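Putative fimbrium subunit Fim1C (Bacteroides uniformis, PDB 4K4K) is a putative component of the tip of fimbriae, the filamentous surface appendages through which cells adhere and form biofilms. Local coordinates at residues Y41-D46 with D85-Y90; V142-T147 with G205-A210; T164-N169 with A217-V222. One frame throughout, in Å; residues are numbered along the deposited sequence. Where two conformers were deposited one is given.

Contact 1: residues Y41-D46 with D85-Y90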
loop_
_atom_site.group_PDB
_atom_site.type_symbol
_atom_site.label_atom_id
_atom_site.label_comp_id
_atom_site.label_asym_id
_atom_site.label_seq_id
_atom_site.Cartn_x
_atom_site.Cartn_y
_atom_site.Cartn_z
ATOM N N TYR A 41 18.523 -0.020 0.025
ATOM C CA TYR A 41 19.675 -0.863 -0.312
ATOM C C TYR A 41 20.480 -0.191 -1.387
ATOM O O TYR A 41 19.902 0.300 -2.376
ATOM C CB TYR A 41 19.250 -2.242 -0.852
ATOM C CG TYR A 41 18.558 -3.141 0.145
ATOM C CD1 TYR A 41 17.266 -2.858 0.586
ATOM C CD2 TYR A 41 19.130 -4.351 0.532
ATOM C CE1 TYR A 41 16.608 -3.696 1.489
ATOM C CE2 TYR A 41 18.465 -5.224 1.400
ATOM C CZ TYR A 41 17.199 -4.894 1.874
ATOM O OH TYR A 41 16.558 -5.753 2.725
HETATM N N MSE A 42 21.806 -0.216 -1.222
HETATM C CA MSE A 42 22.730 0.191 -2.281
HETATM C C MSE A 42 23.274 -1.108 -2.866
HETATM O O MSE A 42 23.790 -1.938 -2.119
HETATM C CB MSE A 42 23.858 1.095 -1.759
HETATM C CG MSE A 42 24.870 1.415 -2.843
HETATM SE SE MSE A 42 26.117 2.823 -2.244
HETATM C CE MSE A 42 27.104 1.813 -1.052
ATOM N N LEU A 43 23.148 -1.285 -4.175
ATOM C CA LEU A 43 23.493 -2.535 -4.855
ATOM C C LEU A 43 24.636 -2.388 -5.820
ATOM O O LEU A 43 24.712 -1.401 -6.551
ATOM C CB LEU A 43 22.288 -3.095 -5.636
ATOM C CG LEU A 43 20.972 -3.262 -4.854
ATOM C CD1 LEU A 43 19.830 -3.660 -5.801
ATOM C CD2 LEU A 43 21.144 -4.325 -3.719
ATOM N N ASN A 44 25.459 -3.432 -5.892
ATOM C CA ASN A 44 26.510 -3.577 -6.893
ATOM C C ASN A 44 26.066 -4.805 -7.668
ATOM O O ASN A 44 26.303 -5.924 -7.222
ATOM C CB ASN A 44 27.879 -3.722 -6.259
ATOM C CG ASN A 44 28.991 -3.585 -7.282
ATOM O OD1 ASN A 44 28.751 -3.260 -8.448
ATOM N ND2 ASN A 44 30.227 -3.761 -6.859
ATOM N N GLY A 45 25.324 -4.593 -8.756
ATOM C CA GLY A 45 24.664 -5.669 -9.479
ATOM C C GLY A 45 23.614 -6.227 -8.524
ATOM O O GLY A 45 22.790 -5.478 -7.995
ATOM N N ASP A 46 23.672 -7.531 -8.224
ATOM C CA ASP A 46 22.694 -8.118 -7.286
ATOM C C ASP A 46 23.173 -8.079 -5.849
ATOM O O ASP A 46 22.391 -8.379 -4.933
ATOM C CB ASP A 46 22.421 -9.580 -7.658
ATOM C CG ASP A 46 21.858 -9.731 -9.030
ATOM O OD1 ASP A 46 20.702 -9.323 -9.234
ATOM O OD2 ASP A 46 22.609 -10.166 -9.933
ATOM N N ASP A 85 23.475 0.933 -7.769
ATOM C CA ASP A 85 22.030 1.063 -7.968
ATOM C C ASP A 85 21.354 1.126 -6.630
ATOM O O ASP A 85 21.944 0.721 -5.627
ATOM C CB ASP A 85 21.494 -0.123 -8.777
ATOM C CG ASP A 85 22.284 -0.376 -10.043
ATOM O OD1 ASP A 85 22.752 0.611 -10.663
ATOM O OD2 ASP A 85 22.433 -1.552 -10.413
ATOM N N PHE A 86 20.122 1.638 -6.595
ATOM C CA PHE A 86 19.411 1.827 -5.340
ATOM C C PHE A 86 18.015 1.332 -5.456
ATOM O O PHE A 86 17.358 1.589 -6.469
ATOM C CB PHE A 86 19.392 3.349 -4.952
ATOM C CG PHE A 86 20.766 3.842 -4.559
ATOM C CD1 PHE A 86 21.686 4.242 -5.528
ATOM C CD2 PHE A 86 21.171 3.822 -3.226
ATOM C CE1 PHE A 86 22.979 4.637 -5.171
ATOM C CE2 PHE A 86 22.463 4.209 -2.865
ATOM C CZ PHE A 86 23.360 4.621 -3.833
ATOM N N VAL A 87 17.539 0.676 -4.403
ATOM C CA VAL A 87 16.151 0.231 -4.294
ATOM C C VAL A 87 15.674 0.578 -2.889
ATOM O O VAL A 87 16.496 0.734 -1.983
ATOM C CB VAL A 87 15.925 -1.279 -4.620
ATOM C CG1 VAL A 87 16.283 -1.596 -6.065
ATOM C CG2 VAL A 87 16.693 -2.187 -3.646
ATOM N N ALA A 88 14.350 0.660 -2.698
ATOM C CA ALA A 88 13.774 0.958 -1.383
ATOM C C ALA A 88 12.396 0.380 -1.274
ATOM O O ALA A 88 11.759 0.065 -2.283
ATOM C CB ALA A 88 13.729 2.478 -1.134
ATOM N N TYR A 89 11.905 0.285 -0.036
ATOM C CA TYR A 89 10.548 -0.183 0.202
ATOM C C TYR A 89 9.983 0.538 1.418
ATOM O O TYR A 89 10.720 1.091 2.238
ATOM C CB TYR A 89 10.480 -1.736 0.391
ATOM C CG TYR A 89 11.034 -2.156 1.738
ATOM C CD1 TYR A 89 12.410 -2.214 1.959
ATOM C CD2 TYR A 89 10.186 -2.385 2.829
ATOM C CE1 TYR A 89 12.927 -2.519 3.221
ATOM C CE2 TYR A 89 10.695 -2.670 4.098
ATOM C CZ TYR A 89 12.064 -2.701 4.298
ATOM O OH TYR A 89 12.556 -2.989 5.552
ATOM N N TYR A 90 8.665 0.510 1.527
ATOM C CA TYR A 90 7.915 1.087 2.640
ATOM C C TYR A 90 6.829 0.074 3.017
ATOM O O TYR A 90 6.241 -0.500 2.109
ATOM C CB TYR A 90 7.281 2.442 2.186
ATOM C CG TYR A 90 6.256 2.975 3.162
ATOM C CD1 TYR A 90 6.641 3.763 4.247
ATOM C CD2 TYR A 90 4.913 2.585 3.081
ATOM C CE1 TYR A 90 5.715 4.169 5.219
ATOM C CE2 TYR A 90 3.968 3.035 4.014
ATOM C CZ TYR A 90 4.377 3.828 5.079
ATOM O OH TYR A 90 3.477 4.244 6.028
HETATM O O HOH W 1 21.242 -3.577 -9.252
HETATM O O HOH W 2 25.033 -2.316 -10.329
#
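Met-42 and Phe-86 lie side by side on one face of an antiparallel beta sheet, where strands 37-44 and 84-90 of this Mfa-like fimbrillin pair, and point the same way. Met-42, a selenomethionine, runs beside the ring, approaching obliquely: its CB touches Phe-86 CE2 at 3.6 Å, CG, set anti to the backbone N (chi1 175°), lies beside CE2 and CZ, and SE comes to 4.7 Å from the ring centroid in a Met-aromatic contact. Phe-77, Val-133 and Phe-135 pack against the ring as well, so this face is buried.

The other face carries Tyr-41, Leu-43, Asp-85 and Val-87. Here the bump is Val-87 CG2, which fits the notch formed by Tyr-41 CB (3.8 Å) and Leu-43 CD1 (4.1 Å); the leucine and valine side chains cross at about a right angle. Beyond it, Tyr-89 CE1 meets the edge of the Tyr-41 ring, and the two phenols part to separate hydrogen-bond partners, Asn-100 for Tyr-41 and Asn-53 for Tyr-89.

Four backbone hydrogen bonds hold the register, two each at Tyr-41/Val-87 and Leu-43/Asp-85. Where the first strand gives way to the turn, two waters bridge to Asp-85, whose OD1 accepts from Gly-125 N: both waters donate to OD2, one also donating to Gly-45 O and the other accepting from Gly-45 N at 2.8 Å.

Contact 2: residues V142-T147 with G205-A210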
loop_
_atom_site.group_PDB
_atom_site.type_symbol
_atom_site.label_atom_id
_atom_site.label_comp_id
_atom_site.label_asym_id
_atom_site.label_seq_id
_atom_site.Cartn_x
_atom_site.Cartn_y
_atom_site.Cartn_z
ATOM N N VAL A 142 -3.707 -3.497 -3.218
ATOM C CA VAL A 142 -4.898 -2.922 -3.861
ATOM C C VAL A 142 -5.712 -2.142 -2.834
ATOM O O VAL A 142 -5.944 -2.635 -1.735
ATOM C CB VAL A 142 -5.724 -4.077 -4.485
ATOM C CG1 VAL A 142 -7.079 -3.585 -5.026
ATOM C CG2 VAL A 142 -4.929 -4.813 -5.565
ATOM N N LYS A 143 -6.154 -0.932 -3.204
ATOM C CA LYS A 143 -6.945 -0.106 -2.313
ATOM C C LYS A 143 -8.421 -0.182 -2.690
ATOM O O LYS A 143 -8.771 -0.067 -3.869
ATOM C CB LYS A 143 -6.456 1.357 -2.369
ATOM C CG LYS A 143 -7.231 2.363 -1.483
ATOM C CD LYS A 143 -6.911 2.181 -0.026
ATOM C CE LYS A 143 -7.648 3.192 0.833
ATOM N NZ LYS A 143 -7.152 3.170 2.232
ATOM N N LEU A 144 -9.281 -0.359 -1.680
ATOM C CA LEU A 144 -10.742 -0.303 -1.866
ATOM C C LEU A 144 -11.232 0.965 -1.192
ATOM O O LEU A 144 -10.903 1.200 -0.028
ATOM C CB LEU A 144 -11.462 -1.539 -1.299
ATOM C CG LEU A 144 -10.952 -2.920 -1.762
ATOM C CD1 LEU A 144 -11.782 -4.033 -1.131
ATOM C CD2 LEU A 144 -10.924 -3.041 -3.298
ATOM N N ASP A 145 -12.002 1.787 -1.924
ATOM C CA ASP A 145 -12.518 3.059 -1.435
ATOM C C ASP A 145 -14.022 3.025 -1.676
ATOM O O ASP A 145 -14.457 3.026 -2.820
ATOM C CB ASP A 145 -11.812 4.218 -2.173
ATOM C CG ASP A 145 -12.135 5.610 -1.646
ATOM O OD1 ASP A 145 -13.333 5.914 -1.455
ATOM O OD2 ASP A 145 -11.204 6.427 -1.526
ATOM N N ILE A 146 -14.800 2.922 -0.603
ATOM C CA ILE A 146 -16.246 2.759 -0.712
ATOM C C ILE A 146 -16.973 3.954 -0.119
ATOM O O ILE A 146 -16.684 4.385 1.001
ATOM C CB ILE A 146 -16.635 1.410 -0.025
ATOM C CG1 ILE A 146 -16.011 0.216 -0.801
ATOM C CG2 ILE A 146 -18.163 1.248 0.160
ATOM C CD1 ILE A 146 -15.867 -1.037 -0.051
ATOM N N THR A 147 -17.950 4.476 -0.882
ATOM C CA THR A 147 -18.814 5.548 -0.422
ATOM C C THR A 147 -20.215 4.970 -0.372
ATOM O O THR A 147 -20.660 4.369 -1.352
ATOM C CB THR A 147 -18.702 6.769 -1.350
ATOM O OG1 THR A 147 -17.330 7.126 -1.451
ATOM C CG2 THR A 147 -19.484 7.964 -0.849
ATOM N N GLY A 205 -10.229 -0.195 2.561
ATOM C CA GLY A 205 -9.448 -1.388 2.837
ATOM C C GLY A 205 -8.270 -1.528 1.905
ATOM O O GLY A 205 -8.235 -0.898 0.856
ATOM N N ILE A 206 -7.301 -2.347 2.298
ATOM C CA ILE A 206 -6.150 -2.711 1.484
ATOM C C ILE A 206 -6.203 -4.220 1.370
ATOM O O ILE A 206 -6.245 -4.921 2.388
ATOM C CB ILE A 206 -4.803 -2.189 2.043
ATOM C CG1 ILE A 206 -4.771 -0.646 1.957
ATOM C CG2 ILE A 206 -3.599 -2.817 1.257
ATOM C CD1 ILE A 206 -3.574 0.045 2.641
ATOM N N VAL A 207 -6.294 -4.717 0.144
ATOM C CA VAL A 207 -6.438 -6.158 -0.081
ATOM C C VAL A 207 -5.350 -6.639 -1.040
ATOM O O VAL A 207 -4.676 -5.830 -1.685
ATOM C CB VAL A 207 -7.863 -6.517 -0.601
ATOM C CG1 VAL A 207 -8.942 -6.125 0.428
ATOM C CG2 VAL A 207 -8.130 -5.895 -1.980
ATOM N N LEU A 208 -5.233 -7.959 -1.175
ATOM C CA LEU A 208 -4.238 -8.516 -2.067
ATOM C C LEU A 208 -4.702 -8.490 -3.515
ATOM O O LEU A 208 -5.896 -8.693 -3.789
ATOM C CB LEU A 208 -3.940 -9.975 -1.669
ATOM C CG LEU A 208 -3.380 -10.227 -0.273
ATOM C CD1 LEU A 208 -2.980 -11.683 -0.131
ATOM C CD2 LEU A 208 -2.168 -9.318 0.024
ATOM N N PRO A 209 -3.749 -8.377 -4.466
ATOM C CA PRO A 209 -4.127 -8.527 -5.885
ATOM C C PRO A 209 -4.735 -9.908 -6.123
ATOM O O PRO A 209 -4.384 -10.863 -5.428
ATOM C CB PRO A 209 -2.790 -8.371 -6.636
ATOM C CG PRO A 209 -1.863 -7.673 -5.650
ATOM C CD PRO A 209 -2.290 -8.167 -4.308
ATOM N N ALA A 210 -5.672 -10.005 -7.057
ATOM C CA ALA A 210 -6.363 -11.250 -7.391
ATOM C C ALA A 210 -6.684 -11.274 -8.868
ATOM O O ALA A 210 -7.296 -10.330 -9.393
ATOM C CB ALA A 210 -7.652 -11.394 -6.576
#
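Val-142, Val-207 and Gly-205 carry most of this antiparallel pairing of strands 132-150 and 202-207. Val-142 loses the most surface, 97 Å², because it is covered from two directions. Its CB and CG1 meet Val-207 CG2, CB at 3.9 Å, in the hydrogen-bonded pair of the two valines, while CG2, anti to the carbonyl carbon, turns instead to the chain beyond the strand and rests on Pro-209 CA at 3.8 Å. Pro-209 thus borders Val-142 just past the end of the second strand.

Val-207 spreads its two methyls over neighbours on the same face. CG2 lies chiefly on Val-142 and also borders Leu-144, while CG1 reaches Leu-144 CD1 at 3.9 Å, the leucine and valine crossing at about a right angle.

Gly-205 contributes backbone alone. Its O accepts a nearly straight bond from Leu-144 N at 2.8 Å, with the donor tilted 27° from the carbonyl plane, and its N donates back to Leu-144 O. Lys-143, on the other face, bends at chi2 (73°), bringing CD to 3.5 Å from Gly-205 O and beside Ile-206 CG1; its NZ then goes to a hydrogen bond with Gln-112 and a salt bridge with Glu-204. At the valine pair the two bonds are unequal, Val-207 N to Val-142 O being shorter and straighter than Val-142 N to Val-207 O.

Strand 247-256 runs parallel to 132-150 and is paired with it, bonding to Lys-143 and Asp-145. Tyr-249 touches the side chains of Val-142 and Leu-144. The face of Val-142, Leu-144 and Val-207 is turned to strand 164-177, where Gln-170 meets Val-207, consistent with sandwich-like packing in a transthyretin-clan protein.

Contact 3: residues T164-N169 with A217-V222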
loop_
_atom_site.group_PDB
_atom_site.type_symbol
_atom_site.label_atom_id
_atom_site.label_comp_id
_atom_site.label_asym_id
_atom_site.label_seq_id
_atom_site.Cartn_x
_atom_site.Cartn_y
_atom_site.Cartn_z
ATOM N N THR A 164 -21.728 -1.323 8.618
ATOM C CA THR A 164 -20.395 -1.943 8.572
ATOM C C THR A 164 -20.224 -2.594 7.202
ATOM O O THR A 164 -21.210 -2.944 6.552
ATOM C CB THR A 164 -20.181 -2.942 9.712
ATOM O OG1 THR A 164 -21.142 -3.988 9.588
ATOM C CG2 THR A 164 -20.256 -2.300 11.082
ATOM N N VAL A 165 -18.974 -2.733 6.759
ATOM C CA VAL A 165 -18.658 -3.285 5.446
ATOM C C VAL A 165 -17.575 -4.333 5.600
ATOM O O VAL A 165 -16.559 -4.068 6.251
ATOM C CB VAL A 165 -18.209 -2.166 4.437
ATOM C CG1 VAL A 165 -18.061 -2.713 3.006
ATOM C CG2 VAL A 165 -19.158 -0.975 4.458
ATOM N N SER A 166 -17.748 -5.478 4.945
ATOM C CA SER A 166 -16.712 -6.506 4.899
ATOM C C SER A 166 -16.641 -7.084 3.489
ATOM O O SER A 166 -17.582 -6.915 2.707
ATOM C CB SER A 166 -16.974 -7.589 5.945
ATOM O OG SER A 166 -18.123 -8.343 5.599
ATOM N N ILE A 167 -15.522 -7.723 3.147
ATOM C CA ILE A 167 -15.339 -8.377 1.846
ATOM C C ILE A 167 -14.993 -9.839 2.121
ATOM O O ILE A 167 -14.190 -10.128 3.013
ATOM C CB ILE A 167 -14.307 -7.653 0.931
ATOM C CG1 ILE A 167 -14.280 -8.271 -0.491
ATOM C CG2 ILE A 167 -12.897 -7.539 1.569
ATOM C CD1 ILE A 167 -13.405 -7.485 -1.558
ATOM N N SER A 168 -15.624 -10.754 1.381
ATOM C CA SER A 168 -15.472 -12.189 1.582
ATOM C C SER A 168 -14.376 -12.821 0.727
ATOM O O SER A 168 -13.911 -12.244 -0.256
ATOM C CB SER A 168 -16.796 -12.897 1.276
ATOM O OG SER A 168 -17.050 -12.853 -0.122
ATOM N N ASN A 169 -14.023 -14.053 1.116
ATOM C CA ASN A 169 -13.111 -14.995 0.474
ATOM C C ASN A 169 -11.816 -14.316 0.018
ATOM O O ASN A 169 -11.426 -14.326 -1.158
ATOM C CB ASN A 169 -13.816 -15.724 -0.654
ATOM C CG ASN A 169 -15.053 -16.446 -0.127
ATOM O OD1 ASN A 169 -15.012 -17.172 0.881
ATOM N ND2 ASN A 169 -16.200 -16.138 -0.695
ATOM N N ALA A 217 -17.656 -11.076 -2.267
ATOM C CA ALA A 217 -18.819 -10.233 -2.082
ATOM C C ALA A 217 -18.580 -9.198 -1.003
ATOM O O ALA A 217 -17.872 -9.462 -0.028
ATOM C CB ALA A 217 -20.042 -11.085 -1.725
ATOM N N LEU A 218 -19.163 -8.017 -1.180
ATOM C CA LEU A 218 -19.201 -6.987 -0.152
ATOM C C LEU A 218 -20.463 -7.207 0.670
ATOM O O LEU A 218 -21.538 -7.392 0.084
ATOM C CB LEU A 218 -19.212 -5.557 -0.732
ATOM C CG LEU A 218 -18.007 -5.069 -1.503
ATOM C CD1 LEU A 218 -18.211 -3.626 -1.924
ATOM C CD2 LEU A 218 -16.711 -5.181 -0.672
ATOM N N THR A 219 -20.354 -7.193 2.007
ATOM C CA THR A 219 -21.528 -7.324 2.879
ATOM C C THR A 219 -21.717 -6.004 3.606
ATOM O O THR A 219 -20.784 -5.506 4.238
ATOM C CB THR A 219 -21.430 -8.531 3.842
ATOM O OG1 THR A 219 -21.353 -9.720 3.053
ATOM C CG2 THR A 219 -22.646 -8.643 4.799
ATOM N N PHE A 220 -22.929 -5.442 3.521
ATOM C CA PHE A 220 -23.288 -4.213 4.209
ATOM C C PHE A 220 -24.301 -4.550 5.279
ATOM O O PHE A 220 -25.404 -4.966 4.928
ATOM C CB PHE A 220 -23.888 -3.179 3.223
ATOM C CG PHE A 220 -22.968 -2.867 2.074
ATOM C CD1 PHE A 220 -23.015 -3.614 0.899
ATOM C CD2 PHE A 220 -22.019 -1.859 2.182
ATOM C CE1 PHE A 220 -22.127 -3.355 -0.148
ATOM C CE2 PHE A 220 -21.127 -1.607 1.141
ATOM C CZ PHE A 220 -21.184 -2.365 -0.010
ATOM N N THR A 221 -23.939 -4.401 6.565
ATOM C CA THR A 221 -24.853 -4.670 7.686
ATOM C C THR A 221 -25.385 -3.323 8.151
ATOM O O THR A 221 -24.597 -2.498 8.620
ATOM C CB THR A 221 -24.125 -5.458 8.790
ATOM O OG1 THR A 221 -23.386 -6.530 8.198
ATOM C CG2 THR A 221 -25.078 -5.993 9.862
ATOM N N VAL A 222 -26.687 -3.087 7.987
ATOM C CA VAL A 222 -27.326 -1.832 8.327
ATOM C C VAL A 222 -28.077 -1.965 9.661
ATOM O O VAL A 222 -29.119 -2.615 9.708
ATOM C CB VAL A 222 -28.259 -1.374 7.175
ATOM C CG1 VAL A 222 -28.825 0.010 7.452
ATOM C CG2 VAL A 222 -27.525 -1.395 5.824
#
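CD2 and CE2 of the Phe-220 ring meet both methyls of Val-165 obliquely, in an antiparallel beta sheet where strands 164-177 and 217-222 of the fimbrillin pair. Val-165 CG1 meets CE2 and CG2 meets CD2, each at 3.8 Å, with the two side chains alongside each other and pointing the same way. CG1 lies anti to the backbone N (chi1 -172°) and CG2 anti to the carbonyl carbon, which presents the pair of methyls as a fork to the ring. Farther along this buried face, Leu-218 CD2 touches Ile-167 CB at 3.8 Å and lies near Ile-167 CG1. Strand 132-150 packs against these side chains.

The opposite face is hydroxylic. Thr-164 and Thr-221 lie side by side, pointing the same way, and Ser-166 OG lies 3.7 Å from Thr-219 CB. Ser-166 OG bonds to Glu-193 and Thr-219 OG1 to His-231, residues of the neighbouring strands.

Paired backbone hydrogen bonds join Thr-164 with Thr-221 and Ser-166 with Thr-219; between them lie CA-H...O contacts such as Val-165 CA to Thr-219 O (3.3 Å). At Ser-168 the pattern changes. Its N still donates to Ala-217 O, but the return bond ends on the side chain: OG, between the backbone N and the carbonyl carbon, accepts from Ala-217 N at 2.9 Å.

All three contacts are antiparallel strand pairs, but they differ in burial and chemistry. Contacts 1 and 2 are buried; contact 3 is partly buried, with an apolar inner face and a face of threonines and serines. Contact 1 stands apart, its centre about 28 Å from that of contact 2 and about 40 Å from that of contact 3, and alone among them has a selenium-aromatic contact and bridging waters. Contact 2 (strands 132-150 and 202-207) and contact 3 (164-177 and 217-222) alternate along the chain and touch: Leu-144 CD1 meets Ile-167 CD1 at 3.8 Å, and Ile-146 packs on Val-165, Leu-218 and Phe-220, so they share one apolar core.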